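Local coordinates for protein Myo-inositol 2-dehydrogenase (Lactobacillus plantarum WCFS1, PDB 3CEA) that probably catalyses the NAD-dependent oxidation of myo-inositol at its second carbon, giving scyllo-inosose, at residues Ile153-Gly158 with Glu253-Gly258; Gly160-Ser165 with Gly242-Ala247; Pro202-Gly207 with Gln229-Asp234; Gly207-Ile212 with Gln334-Gly339. All coordinates share one frame; numbering follows the deposited sequence.

Contact 1. Residues Ile153-Gly158 with Glu253-Gly258; sequences IIYMRG and ELEVMG
Ile153-Gly158 pairs with Glu253-Gly258 as neighbouring antiparallel strands, their axes 155° apart. Near the start of the first strand the register slips by one residue. Ile154 N and Tyr155 N both donate to Met257 O, at 2.9 and 3.1 Å respectively, which makes a classic beta bulge. On one face, CE of the selenomethionine Met156 packs against Val256 CG2 at 3.7 Å and also touches Leu254 CD1. Phe197 and Ile194 of helix 182-198 cover Met156 there. This is the large sheet of the Gfo/Idh/MocA C-terminal domain, with helices on this face and a second subunit on the other. On that subunit-facing side, SE of the selenomethionine Met257 lies oblique to the Tyr155 ring, 5.3 Å from its centroid, a Met-aromatic contact; its CE touches Tyr155 CD2. The Tyr155 hydroxyl bonds to Thr239. Arg157 bends at its third torsion (49°), which brings NE round. Its NH2 makes salt bridges to Glu255 OE1 (2.8 Å) and Glu253 OE2 (3.3 Å). Both oxygens lie near the guanidinium plane, yet NH2 stands above each carboxylate plane. Arg264 of the same chain also bridges to Glu255. Tyr159 of the second subunit bonds to Glu255, and Arg264 of that subunit bridges to Glu253.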
loop_
_atom_site.group_PDB
_atom_site.type_symbol
_atom_site.label_atom_id
_atom_site.label_comp_id
_atom_site.label_asym_id
_atom_site.label_seq_id
_atom_site.Cartn_x
_atom_site.Cartn_y
_atom_site.Cartn_z
ATOM N N ILE A 153 -12.512 -17.689 -13.706
ATOM C CA ILE A 153 -13.205 -16.759 -12.814
ATOM C C ILE A 153 -14.222 -17.511 -11.960
ATOM O O ILE A 153 -14.960 -18.360 -12.467
ATOM C CB ILE A 153 -13.914 -15.632 -13.612
ATOM C CG1 ILE A 153 -12.896 -14.843 -14.441
ATOM C CG2 ILE A 153 -14.681 -14.695 -12.679
ATOM C CD1 ILE A 153 -13.464 -14.254 -15.713
ATOM N N ILE A 154 -14.244 -17.214 -10.664
ATOM C CA ILE A 154 -15.239 -17.802 -9.765
ATOM C C ILE A 154 -16.160 -16.750 -9.139
ATOM O O ILE A 154 -17.308 -17.045 -8.804
ATOM C CB ILE A 154 -14.597 -18.725 -8.673
ATOM C CG1 ILE A 154 -13.680 -17.936 -7.733
ATOM C CG2 ILE A 154 -13.854 -19.903 -9.324
ATOM C CD1 ILE A 154 -13.014 -18.775 -6.653
ATOM N N TYR A 155 -15.658 -15.524 -9.001
ATOM C CA TYR A 155 -16.390 -14.457 -8.318
ATOM C C TYR A 155 -15.903 -13.074 -8.725
ATOM O O TYR A 155 -14.709 -12.863 -8.944
ATOM C CB TYR A 155 -16.286 -14.621 -6.796
ATOM C CG TYR A 155 -16.884 -13.482 -6.000
ATOM C CD1 TYR A 155 -18.251 -13.442 -5.725
ATOM C CD2 TYR A 155 -16.083 -12.448 -5.518
ATOM C CE1 TYR A 155 -18.808 -12.400 -4.994
ATOM C CE2 TYR A 155 -16.629 -11.395 -4.788
ATOM C CZ TYR A 155 -17.994 -11.380 -4.530
ATOM O OH TYR A 155 -18.544 -10.354 -3.799
HETATM N N MSE A 156 -16.839 -12.131 -8.807
HETATM C CA MSE A 156 -16.519 -10.749 -9.145
HETATM C C MSE A 156 -17.266 -9.779 -8.245
HETATM O O MSE A 156 -18.413 -10.018 -7.869
HETATM C CB MSE A 156 -16.824 -10.457 -10.616
HETATM C CG MSE A 156 -15.970 -11.264 -11.595
HETATM SE SE MSE A 156 -16.194 -10.726 -13.439
HETATM C CE MSE A 156 -15.567 -8.870 -13.315
ATOM N N ARG A 157 -16.604 -8.680 -7.904
ATOM C CA ARG A 157 -17.183 -7.690 -7.010
ATOM C C ARG A 157 -16.973 -6.295 -7.578
ATOM O O ARG A 157 -15.844 -5.881 -7.834
ATOM C CB ARG A 157 -16.563 -7.818 -5.618
ATOM C CG ARG A 157 -17.196 -6.938 -4.556
ATOM C CD ARG A 157 -16.640 -7.258 -3.171
ATOM N NE ARG A 157 -15.175 -7.313 -3.136
ATOM C CZ ARG A 157 -14.376 -6.249 -3.046
ATOM N NH1 ARG A 157 -14.887 -5.019 -2.986
ATOM N NH2 ARG A 157 -13.057 -6.415 -3.020
ATOM N N GLY A 158 -18.078 -5.586 -7.786
ATOM C CA GLY A 158 -18.042 -4.232 -8.314
ATOM C C GLY A 158 -18.556 -3.234 -7.302
ATOM O O GLY A 158 -19.654 -3.393 -6.766
ATOM N N GLU A 253 -14.224 0.188 -7.893
ATOM C CA GLU A 253 -13.417 -0.969 -7.569
ATOM C C GLU A 253 -13.990 -2.202 -8.252
ATOM O O GLU A 253 -15.204 -2.422 -8.238
ATOM C CB GLU A 253 -13.413 -1.147 -6.048
ATOM C CG GLU A 253 -12.404 -2.134 -5.482
ATOM C CD GLU A 253 -12.593 -2.356 -3.980
ATOM O OE1 GLU A 253 -13.316 -1.560 -3.331
ATOM O OE2 GLU A 253 -12.020 -3.330 -3.445
ATOM N N LEU A 254 -13.111 -2.990 -8.864
ATOM C CA LEU A 254 -13.491 -4.279 -9.425
ATOM C C LEU A 254 -12.525 -5.363 -8.972
ATOM O O LEU A 254 -11.308 -5.239 -9.141
ATOM C CB LEU A 254 -13.550 -4.231 -10.956
ATOM C CG LEU A 254 -14.141 -5.454 -11.676
ATOM C CD1 LEU A 254 -15.638 -5.606 -11.404
ATOM C CD2 LEU A 254 -13.888 -5.375 -13.174
ATOM N N GLU A 255 -13.082 -6.423 -8.394
ATOM C CA GLU A 255 -12.298 -7.575 -7.977
ATOM C C GLU A 255 -12.693 -8.790 -8.796
ATOM O O GLU A 255 -13.851 -9.205 -8.787
ATOM C CB GLU A 255 -12.499 -7.858 -6.487
ATOM C CG GLU A 255 -11.780 -9.105 -5.984
ATOM C CD GLU A 255 -12.225 -9.505 -4.597
ATOM O OE1 GLU A 255 -11.806 -8.848 -3.620
ATOM O OE2 GLU A 255 -12.999 -10.476 -4.485
ATOM N N VAL A 256 -11.730 -9.351 -9.514
ATOM C CA VAL A 256 -11.961 -10.592 -10.228
ATOM C C VAL A 256 -11.222 -11.714 -9.508
ATOM O O VAL A 256 -9.992 -11.803 -9.546
ATOM C CB VAL A 256 -11.565 -10.511 -11.714
ATOM C CG1 VAL A 256 -12.176 -11.673 -12.475
ATOM C CG2 VAL A 256 -12.032 -9.191 -12.325
HETATM N N MSE A 257 -12.000 -12.554 -8.836
HETATM C CA MSE A 257 -11.475 -13.632 -8.021
HETATM C C MSE A 257 -11.471 -14.923 -8.833
HETATM O O MSE A 257 -12.529 -15.445 -9.185
HETATM C CB MSE A 257 -12.334 -13.775 -6.763
HETATM C CG MSE A 257 -11.730 -14.629 -5.676
HETATM SE SE MSE A 257 -13.055 -15.232 -4.397
HETATM C CE MSE A 257 -13.303 -13.587 -3.403
ATOM N N GLY A 258 -10.277 -15.420 -9.144
ATOM C CA GLY A 258 -10.122 -16.624 -9.959
ATOM C C GLY A 258 -9.675 -17.852 -9.189
ATOM O O GLY A 258 -9.533 -17.815 -7.964
#

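Contact 2. Residues Gly160-Ser165 with Gly242-Ala247; sequences GIDPIS and GGRHAA
Gly160 and Gly242 begin a parallel pairing, and four backbone hydrogen bonds tie the two segments together. Two join strand 153-163 to strand 237-243: Gly243 N donates to Gly160 O and Asp162 N to Gly243 O. Two more involve the short strand 245-246: Ala246 N donates to Asp162 O at 3.0 Å, and Ile164 N to Ala246 O at 2.8 Å. The chain turns a corner at Arg244, and the register slips by one between Ile161 and Pro163, a beta bulge. One water bridges the two segments, donating to Pro163 O and Arg244 O.

Strands 153-163 and 237-243 are neighbours in the mixed sheet of the Gfo/Idh/MocA C-terminal domain. The Asp162 side chain is about 8 Å from the bound NAD.

One salt bridge crosses: Asp162 OD2 to Arg244 NH1, 3.2 Å. The oxygen is close to the guanidinium plane, and the two side chains run side by side in the same direction. The strongest partner of Arg244 is Asp185, reached through NH2, and Phe170 adds a cation-pi contact.

The apolar contacts are close. Ile161 CG1 rests on Gly243 CA at 3.7 Å, where glycine presents bare backbone. Ile161 CG2 is anti to the backbone N (CG1 at chi1 -59°) and touches Ala246 CB at 3.6 Å. Ile164 CG1 sits over one face of the His245 ring, displaced toward the rim, 3.8 Å from the ring centroid: a CH-pi contact. His245 ND1 is hydrogen-bonded to Ser259 O of the second subunit, and Trp262 of that subunit packs on Ile161 and Ala246.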
loop_
_atom_site.group_PDB
_atom_site.type_symbol
_atom_site.label_atom_id
_atom_site.label_comp_id
_atom_site.label_asym_id
_atom_site.label_seq_id
_atom_site.Cartn_x
_atom_site.Cartn_y
_atom_site.Cartn_z
ATOM N N GLY A 160 -19.233 0.956 -6.814
ATOM C CA GLY A 160 -19.396 2.253 -7.458
ATOM C C GLY A 160 -20.038 3.216 -6.483
ATOM O O GLY A 160 -21.264 3.345 -6.440
ATOM N N ILE A 161 -19.203 3.879 -5.687
ATOM C CA ILE A 161 -19.684 4.758 -4.620
ATOM C C ILE A 161 -19.171 6.189 -4.787
ATOM O O ILE A 161 -17.963 6.425 -4.854
ATOM C CB ILE A 161 -19.344 4.203 -3.197
ATOM C CG1 ILE A 161 -19.956 2.814 -2.982
ATOM C CG2 ILE A 161 -19.886 5.103 -2.114
ATOM C CD1 ILE A 161 -19.019 1.671 -3.271
ATOM N N ASP A 162 -20.113 7.126 -4.875
ATOM C CA ASP A 162 -19.827 8.560 -4.919
ATOM C C ASP A 162 -19.448 9.077 -3.527
ATOM O O ASP A 162 -19.813 8.462 -2.522
ATOM C CB ASP A 162 -21.051 9.330 -5.429
ATOM C CG ASP A 162 -21.217 9.259 -6.939
ATOM O OD1 ASP A 162 -20.359 8.665 -7.629
ATOM O OD2 ASP A 162 -22.220 9.812 -7.442
ATOM N N PRO A 163 -18.706 10.201 -3.464
ATOM C CA PRO A 163 -18.409 10.831 -2.174
ATOM C C PRO A 163 -19.548 11.701 -1.646
ATOM O O PRO A 163 -20.402 12.131 -2.419
ATOM C CB PRO A 163 -17.188 11.697 -2.485
ATOM C CG PRO A 163 -17.339 12.051 -3.918
ATOM C CD PRO A 163 -18.078 10.925 -4.587
ATOM N N ILE A 164 -19.537 11.963 -0.337
ATOM C CA ILE A 164 -20.560 12.782 0.335
ATOM C C ILE A 164 -20.686 14.195 -0.258
ATOM O O ILE A 164 -21.766 14.800 -0.222
ATOM C CB ILE A 164 -20.303 12.876 1.871
ATOM C CG1 ILE A 164 -20.283 11.481 2.510
ATOM C CG2 ILE A 164 -21.356 13.760 2.559
ATOM C CD1 ILE A 164 -19.697 11.439 3.924
ATOM N N SER A 165 -19.585 14.716 -0.798
ATOM C CA SER A 165 -19.570 16.034 -1.436
ATOM C C SER A 165 -20.472 16.086 -2.670
ATOM O O SER A 165 -20.957 17.155 -3.048
ATOM C CB SER A 165 -18.141 16.432 -1.811
ATOM O OG SER A 165 -17.574 15.505 -2.723
ATOM N N GLY A 242 -23.658 -0.080 -5.212
ATOM C CA GLY A 242 -23.785 1.307 -5.622
ATOM C C GLY A 242 -24.072 2.148 -4.399
ATOM O O GLY A 242 -24.963 1.824 -3.614
ATOM N N GLY A 243 -23.311 3.224 -4.235
ATOM C CA GLY A 243 -23.459 4.109 -3.087
ATOM C C GLY A 243 -23.220 5.560 -3.442
ATOM O O GLY A 243 -22.728 5.868 -4.534
ATOM N N ARG A 244 -23.569 6.449 -2.511
ATOM C CA ARG A 244 -23.490 7.892 -2.728
ATOM C C ARG A 244 -23.002 8.655 -1.488
ATOM O O ARG A 244 -23.152 9.876 -1.416
ATOM C CB ARG A 244 -24.861 8.442 -3.153
ATOM C CG ARG A 244 -25.588 7.607 -4.197
ATOM C CD ARG A 244 -26.413 8.478 -5.108
ATOM N NE ARG A 244 -26.887 7.746 -6.281
ATOM C CZ ARG A 244 -26.218 7.627 -7.428
ATOM N NH1 ARG A 244 -25.023 8.189 -7.580
ATOM N NH2 ARG A 244 -26.751 6.942 -8.431
ATOM N N HIS A 245 -22.412 7.946 -0.527
ATOM C CA HIS A 245 -22.076 8.554 0.761
ATOM C C HIS A 245 -20.711 8.155 1.343
ATOM O O HIS A 245 -20.562 8.043 2.563
ATOM C CB HIS A 245 -23.185 8.255 1.774
ATOM C CG HIS A 245 -23.583 9.438 2.600
ATOM N ND1 HIS A 245 -23.029 9.705 3.834
ATOM C CD2 HIS A 245 -24.482 10.424 2.369
ATOM C CE1 HIS A 245 -23.573 10.804 4.330
ATOM N NE2 HIS A 245 -24.456 11.260 3.459
ATOM N N ALA A 246 -19.716 7.955 0.478
ATOM C CA ALA A 246 -18.348 7.703 0.936
ATOM C C ALA A 246 -17.693 8.992 1.433
ATOM O O ALA A 246 -17.902 10.066 0.860
ATOM C CB ALA A 246 -17.511 7.065 -0.163
ATOM N N ALA A 247 -16.906 8.874 2.501
ATOM C CA ALA A 247 -16.206 10.015 3.088
ATOM C C ALA A 247 -14.870 10.314 2.400
ATOM O O ALA A 247 -14.489 11.479 2.273
ATOM C CB ALA A 247 -16.002 9.803 4.580
HETATM O O HOH W 1 -22.959 11.383 -3.627
#

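Contact 3. Residues Pro202-Gly207 with Gln229-Asp234; sequences PVQAYG and QLKMSD
Pro202 lies alongside the selenomethionine Met232, both side chains pointing the same way. Pro202 CG touches Met232 SE at 3.7 Å, and Met232 CE reaches the ring nitrogen, Pro202 N. The Met232 chain bends twice, and its second torsion of -61° folds SE back toward the proline. Next along this face, Ala205 CB meets Leu230 CD2 at 3.7 Å. On the other face, Gln204 CB and Lys231 CB are 3.9 Å apart, and beside them Val203 CG2 packs on Lys231 O at 3.4 Å.

The backbone sets these pairs. Tyr206 and Gln229 exchange two hydrogen bonds, and Lys231 N donates to Gln204 O. Lys231 O accepts a straight bond from Val203 N at 2.7 Å and a weak one from Gln204 N at 3.5 Å. Val203 and Gln204 thus both face Lys231, a classic beta bulge, and the register slips by one between Pro202 and Gln204.

Further out, helix 319-338 covers the Pro202 and Ala205 face: Ile328 packs on Pro202, and Cys332 on Ala205 and Leu230. The opposite face meets the second subunit. There Tyr206 OH bonds to Gln204 OE1 of that subunit, Gln204 OE1 bonds to its Tyr206, and the two Tyr206 rings meet.

The two strands, 202-210 and 225-232, are antiparallel neighbours with axes 149° apart. With helices on one face and a partner subunit on the other, this is the open-faced sheet of the Gfo/Idh/MocA C-terminal domain, whose sheets commonly meet face to face in dimers of this family.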
loop_
_atom_site.group_PDB
_atom_site.type_symbol
_atom_site.label_atom_id
_atom_site.label_comp_id
_atom_site.label_asym_id
_atom_site.label_seq_id
_atom_site.Cartn_x
_atom_site.Cartn_y
_atom_site.Cartn_z
ATOM N N PRO A 202 -26.215 -13.075 -16.200
ATOM C CA PRO A 202 -26.869 -13.402 -14.933
ATOM C C PRO A 202 -28.223 -14.072 -15.151
ATOM O O PRO A 202 -28.978 -13.668 -16.040
ATOM C CB PRO A 202 -27.073 -12.034 -14.268
ATOM C CG PRO A 202 -26.225 -11.084 -15.031
ATOM C CD PRO A 202 -26.152 -11.621 -16.415
ATOM N N VAL A 203 -28.519 -15.087 -14.344
ATOM C CA VAL A 203 -29.805 -15.782 -14.418
ATOM C C VAL A 203 -30.699 -15.499 -13.205
ATOM O O VAL A 203 -31.899 -15.777 -13.235
ATOM C CB VAL A 203 -29.629 -17.313 -14.614
ATOM C CG1 VAL A 203 -28.928 -17.601 -15.936
ATOM C CG2 VAL A 203 -28.872 -17.940 -13.445
ATOM N N GLN A 204 -30.109 -14.935 -12.153
ATOM C CA GLN A 204 -30.815 -14.690 -10.896
ATOM C C GLN A 204 -30.202 -13.513 -10.149
ATOM O O GLN A 204 -28.984 -13.348 -10.131
ATOM C CB GLN A 204 -30.775 -15.944 -10.018
ATOM C CG GLN A 204 -31.797 -15.971 -8.892
ATOM C CD GLN A 204 -31.798 -17.292 -8.152
ATOM O OE1 GLN A 204 -30.866 -17.609 -7.412
ATOM N NE2 GLN A 204 -32.851 -18.071 -8.349
ATOM N N ALA A 205 -31.058 -12.706 -9.524
ATOM C CA ALA A 205 -30.617 -11.516 -8.805
ATOM C C ALA A 205 -31.287 -11.367 -7.446
ATOM O O ALA A 205 -32.498 -11.571 -7.301
ATOM C CB ALA A 205 -30.853 -10.268 -9.645
ATOM N N TYR A 206 -30.473 -11.015 -6.456
ATOM C CA TYR A 206 -30.944 -10.653 -5.132
ATOM C C TYR A 206 -30.445 -9.254 -4.842
ATOM O O TYR A 206 -29.234 -9.018 -4.813
ATOM C CB TYR A 206 -30.417 -11.630 -4.087
ATOM C CG TYR A 206 -30.845 -11.344 -2.656
ATOM C CD1 TYR A 206 -32.186 -11.128 -2.332
ATOM C CD2 TYR A 206 -29.908 -11.319 -1.623
ATOM C CE1 TYR A 206 -32.577 -10.874 -1.019
ATOM C CE2 TYR A 206 -30.288 -11.083 -0.308
ATOM C CZ TYR A 206 -31.623 -10.857 -0.012
ATOM O OH TYR A 206 -32.001 -10.613 1.288
ATOM N N GLY A 207 -31.379 -8.329 -4.647
ATOM C CA GLY A 207 -31.040 -6.938 -4.381
ATOM C C GLY A 207 -31.562 -6.454 -3.044
ATOM O O GLY A 207 -32.652 -6.834 -2.619
ATOM N N GLN A 229 -26.542 -9.378 -5.311
ATOM C CA GLN A 229 -25.818 -10.611 -5.582
ATOM C C GLN A 229 -26.426 -11.276 -6.811
ATOM O O GLN A 229 -27.646 -11.248 -6.992
ATOM C CB GLN A 229 -25.844 -11.552 -4.378
ATOM C CG GLN A 229 -24.882 -12.736 -4.500
ATOM C CD GLN A 229 -24.698 -13.486 -3.200
ATOM O OE1 GLN A 229 -24.274 -12.914 -2.196
ATOM N NE2 GLN A 229 -25.002 -14.779 -3.213
ATOM N N LEU A 230 -25.571 -11.864 -7.650
ATOM C CA LEU A 230 -25.995 -12.423 -8.932
ATOM C C LEU A 230 -25.479 -13.839 -9.167
ATOM O O LEU A 230 -24.338 -14.166 -8.835
ATOM C CB LEU A 230 -25.548 -11.529 -10.100
ATOM C CG LEU A 230 -25.815 -10.018 -10.137
ATOM C CD1 LEU A 230 -25.021 -9.383 -11.270
ATOM C CD2 LEU A 230 -27.295 -9.682 -10.285
ATOM N N LYS A 231 -26.333 -14.669 -9.755
ATOM C CA LYS A 231 -25.951 -15.998 -10.199
ATOM C C LYS A 231 -25.762 -15.926 -11.709
ATOM O O LYS A 231 -26.671 -15.504 -12.427
ATOM C CB LYS A 231 -27.039 -17.012 -9.828
ATOM C CG LYS A 231 -26.641 -18.465 -10.019
ATOM C CD LYS A 231 -27.792 -19.411 -9.694
ATOM C CE LYS A 231 -27.349 -20.869 -9.811
ATOM N NZ LYS A 231 -28.454 -21.824 -9.506
HETATM N N MSE A 232 -24.581 -16.311 -12.186
HETATM C CA MSE A 232 -24.288 -16.283 -13.622
HETATM C C MSE A 232 -24.627 -17.616 -14.291
HETATM O O MSE A 232 -24.746 -18.648 -13.624
HETATM C CB MSE A 232 -22.825 -15.902 -13.894
HETATM C CG MSE A 232 -22.348 -14.629 -13.199
HETATM SE SE MSE A 232 -23.306 -13.016 -13.697
HETATM C CE MSE A 232 -22.681 -12.836 -15.523
ATOM N N SER A 233 -24.760 -17.578 -15.615
ATOM C CA SER A 233 -25.206 -18.718 -16.420
ATOM C C SER A 233 -24.271 -19.931 -16.407
ATOM O O SER A 233 -24.686 -21.030 -16.779
ATOM C CB SER A 233 -25.462 -18.277 -17.868
ATOM O OG SER A 233 -24.310 -17.678 -18.445
ATOM N N ASP A 234 -23.022 -19.741 -15.991
ATOM C CA ASP A 234 -22.068 -20.853 -15.942
ATOM C C ASP A 234 -21.345 -20.992 -14.600
ATOM O O ASP A 234 -20.232 -21.524 -14.541
ATOM C CB ASP A 234 -21.070 -20.774 -17.105
#

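Contact 4. Residues Gly207-Ile212 with Gln334-Gly339; sequences GLTSNI and QSANIG
The flat groups that meet the helix are the peptides on either side of Gly207. Ala336 CB lies over one face of the Gly207-Leu208 peptide, 3.5 Å from Gly207 O and 4.0 Å from Leu208 N. Ala336 CA approaches Gly207 O from the same side, at 3.2 Å, in a CA-H...O contact. The Tyr206-Gly207 peptide is met at its N-H instead. Gly207 N donates to Ser335 OG at 2.9 Å, with an angle of 156° at the hydrogen.

The Ser335 hydroxyl is anti to its backbone N (chi1 178°), which aims OG at the strand. Farther along, Thr209 CG2 touches Ala336 CB at 3.7 Å. Gly207 has no side chain, and the last turn of the helix passes close to its backbone. The short axes come within 6.1 Å and cross at 70°. The helix ends just beyond, where Gly339 takes up a positive phi.

Strand 202-210 pairs with the short strand 342-343 through Ala205 and Val342. Gly207 is two residues on, and there the serine at the helix end takes its N-H. The contact therefore joins the end of helix 319-338 to the edge region of the C-terminal sheet.

Ser335 OG has other partners. It is hydrogen-bonded to Lys340 O, and a weak bond links it to Ala205 O. Since OG accepts from Gly207 N, its own proton is available to a carbonyl, most likely that of Lys340. One hydroxyl thus ties the strand backbone to the turn that follows the helix.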
loop_
_atom_site.group_PDB
_atom_site.type_symbol
_atom_site.label_atom_id
_atom_site.label_comp_id
_atom_site.label_asym_id
_atom_site.label_seq_id
_atom_site.Cartn_x
_atom_site.Cartn_y
_atom_site.Cartn_z
ATOM N N GLY A 207 -31.379 -8.329 -4.647
ATOM C CA GLY A 207 -31.040 -6.938 -4.381
ATOM C C GLY A 207 -31.562 -6.454 -3.044
ATOM O O GLY A 207 -32.652 -6.834 -2.619
ATOM N N LEU A 208 -30.766 -5.622 -2.378
ATOM C CA LEU A 208 -31.165 -4.990 -1.123
ATOM C C LEU A 208 -30.777 -3.520 -1.145
ATOM O O LEU A 208 -29.714 -3.159 -1.654
ATOM C CB LEU A 208 -30.525 -5.696 0.076
ATOM C CG LEU A 208 -31.029 -7.103 0.420
ATOM C CD1 LEU A 208 -30.045 -7.824 1.329
ATOM C CD2 LEU A 208 -32.411 -7.051 1.058
ATOM N N THR A 209 -31.648 -2.675 -0.602
ATOM C CA THR A 209 -31.421 -1.235 -0.602
ATOM C C THR A 209 -31.299 -0.672 0.805
ATOM O O THR A 209 -31.766 -1.282 1.769
ATOM C CB THR A 209 -32.529 -0.475 -1.359
ATOM O OG1 THR A 209 -33.813 -0.852 -0.846
ATOM C CG2 THR A 209 -32.465 -0.766 -2.857
ATOM N N SER A 210 -30.670 0.498 0.908
ATOM C CA SER A 210 -30.449 1.163 2.187
ATOM C C SER A 210 -30.583 2.667 2.059
ATOM O O SER A 210 -30.122 3.262 1.080
ATOM C CB SER A 210 -29.057 0.836 2.726
ATOM O OG SER A 210 -28.844 1.436 3.993
ATOM N N ASN A 211 -31.216 3.270 3.062
ATOM C CA ASN A 211 -31.260 4.719 3.214
ATOM C C ASN A 211 -30.720 5.163 4.573
ATOM O O ASN A 211 -31.022 6.265 5.038
ATOM C CB ASN A 211 -32.685 5.240 3.010
ATOM C CG ASN A 211 -32.946 5.694 1.586
ATOM O OD1 ASN A 211 -32.063 6.239 0.917
ATOM N ND2 ASN A 211 -34.173 5.488 1.119
ATOM N N ILE A 212 -29.922 4.305 5.203
ATOM C CA ILE A 212 -29.346 4.597 6.516
ATOM C C ILE A 212 -28.441 5.835 6.472
ATOM O O ILE A 212 -28.566 6.730 7.310
ATOM C CB ILE A 212 -28.597 3.367 7.102
ATOM C CG1 ILE A 212 -29.593 2.247 7.433
ATOM C CG2 ILE A 212 -27.791 3.751 8.347
ATOM C CD1 ILE A 212 -28.955 0.905 7.763
ATOM N N GLN A 334 -35.878 -4.331 -8.886
ATOM C CA GLN A 334 -37.135 -5.034 -8.664
ATOM C C GLN A 334 -37.025 -5.995 -7.485
ATOM O O GLN A 334 -37.927 -6.058 -6.652
ATOM C CB GLN A 334 -37.557 -5.794 -9.923
ATOM C CG GLN A 334 -38.977 -6.358 -9.868
ATOM C CD GLN A 334 -39.276 -7.322 -11.004
ATOM O OE1 GLN A 334 -38.494 -7.457 -11.948
ATOM N NE2 GLN A 334 -40.417 -8.000 -10.918
ATOM N N SER A 335 -35.914 -6.729 -7.423
ATOM C CA SER A 335 -35.644 -7.685 -6.346
ATOM C C SER A 335 -35.706 -7.035 -4.965
ATOM O O SER A 335 -36.246 -7.613 -4.022
ATOM C CB SER A 335 -34.281 -8.350 -6.559
ATOM O OG SER A 335 -33.979 -9.249 -5.509
ATOM N N ALA A 336 -35.153 -5.829 -4.873
ATOM C CA ALA A 336 -35.128 -5.053 -3.640
ATOM C C ALA A 336 -36.509 -4.521 -3.266
ATOM O O ALA A 336 -36.890 -4.545 -2.096
ATOM C CB ALA A 336 -34.137 -3.911 -3.770
ATOM N N ASN A 337 -37.253 -4.050 -4.266
ATOM C CA ASN A 337 -38.588 -3.497 -4.052
ATOM C C ASN A 337 -39.635 -4.548 -3.700
ATOM O O ASN A 337 -40.535 -4.281 -2.902
ATOM C CB ASN A 337 -39.042 -2.688 -5.272
ATOM C CG ASN A 337 -38.175 -1.460 -5.522
ATOM O OD1 ASN A 337 -37.234 -1.176 -4.774
ATOM N ND2 ASN A 337 -38.487 -0.730 -6.586
ATOM N N ILE A 338 -39.518 -5.733 -4.297
ATOM C CA ILE A 338 -40.473 -6.819 -4.041
ATOM C C ILE A 338 -40.044 -7.757 -2.906
ATOM O O ILE A 338 -40.830 -8.591 -2.453
ATOM C CB ILE A 338 -40.823 -7.633 -5.325
ATOM C CG1 ILE A 338 -39.622 -8.461 -5.813
ATOM C CG2 ILE A 338 -41.390 -6.711 -6.413
ATOM C CD1 ILE A 338 -39.971 -9.497 -6.875
ATOM N N GLY A 339 -38.802 -7.611 -2.450
ATOM C CA GLY A 339 -38.266 -8.435 -1.370
ATOM C C GLY A 339 -38.221 -9.910 -1.720
ATOM O O GLY A 339 -38.422 -10.767 -0.860
#

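Overall arrangement
All four contacts involve the same mixed sheet, and most of their touching residues are buried. Contacts 1 and 2 share strand 153-163, contact 1 near its start and contact 2 at its end, with centres about 21 Å apart. Contacts 3 and 4 share strand 202-210 and Gly207. Contacts 1, 2 and 3 join strand to strand, and each contains a bulge. Contact 4 is strand to helix, much smaller, with one hydrogen bond across it. Charge matters most in contact 1, where a salt-bridge network faces the second subunit, and contact 2 has a single ion pair nearer the NAD. In contact 3 the side chains that meet across the strands pack mainly by apolar contact, with exposed Lys231 and Ser233 at its margin.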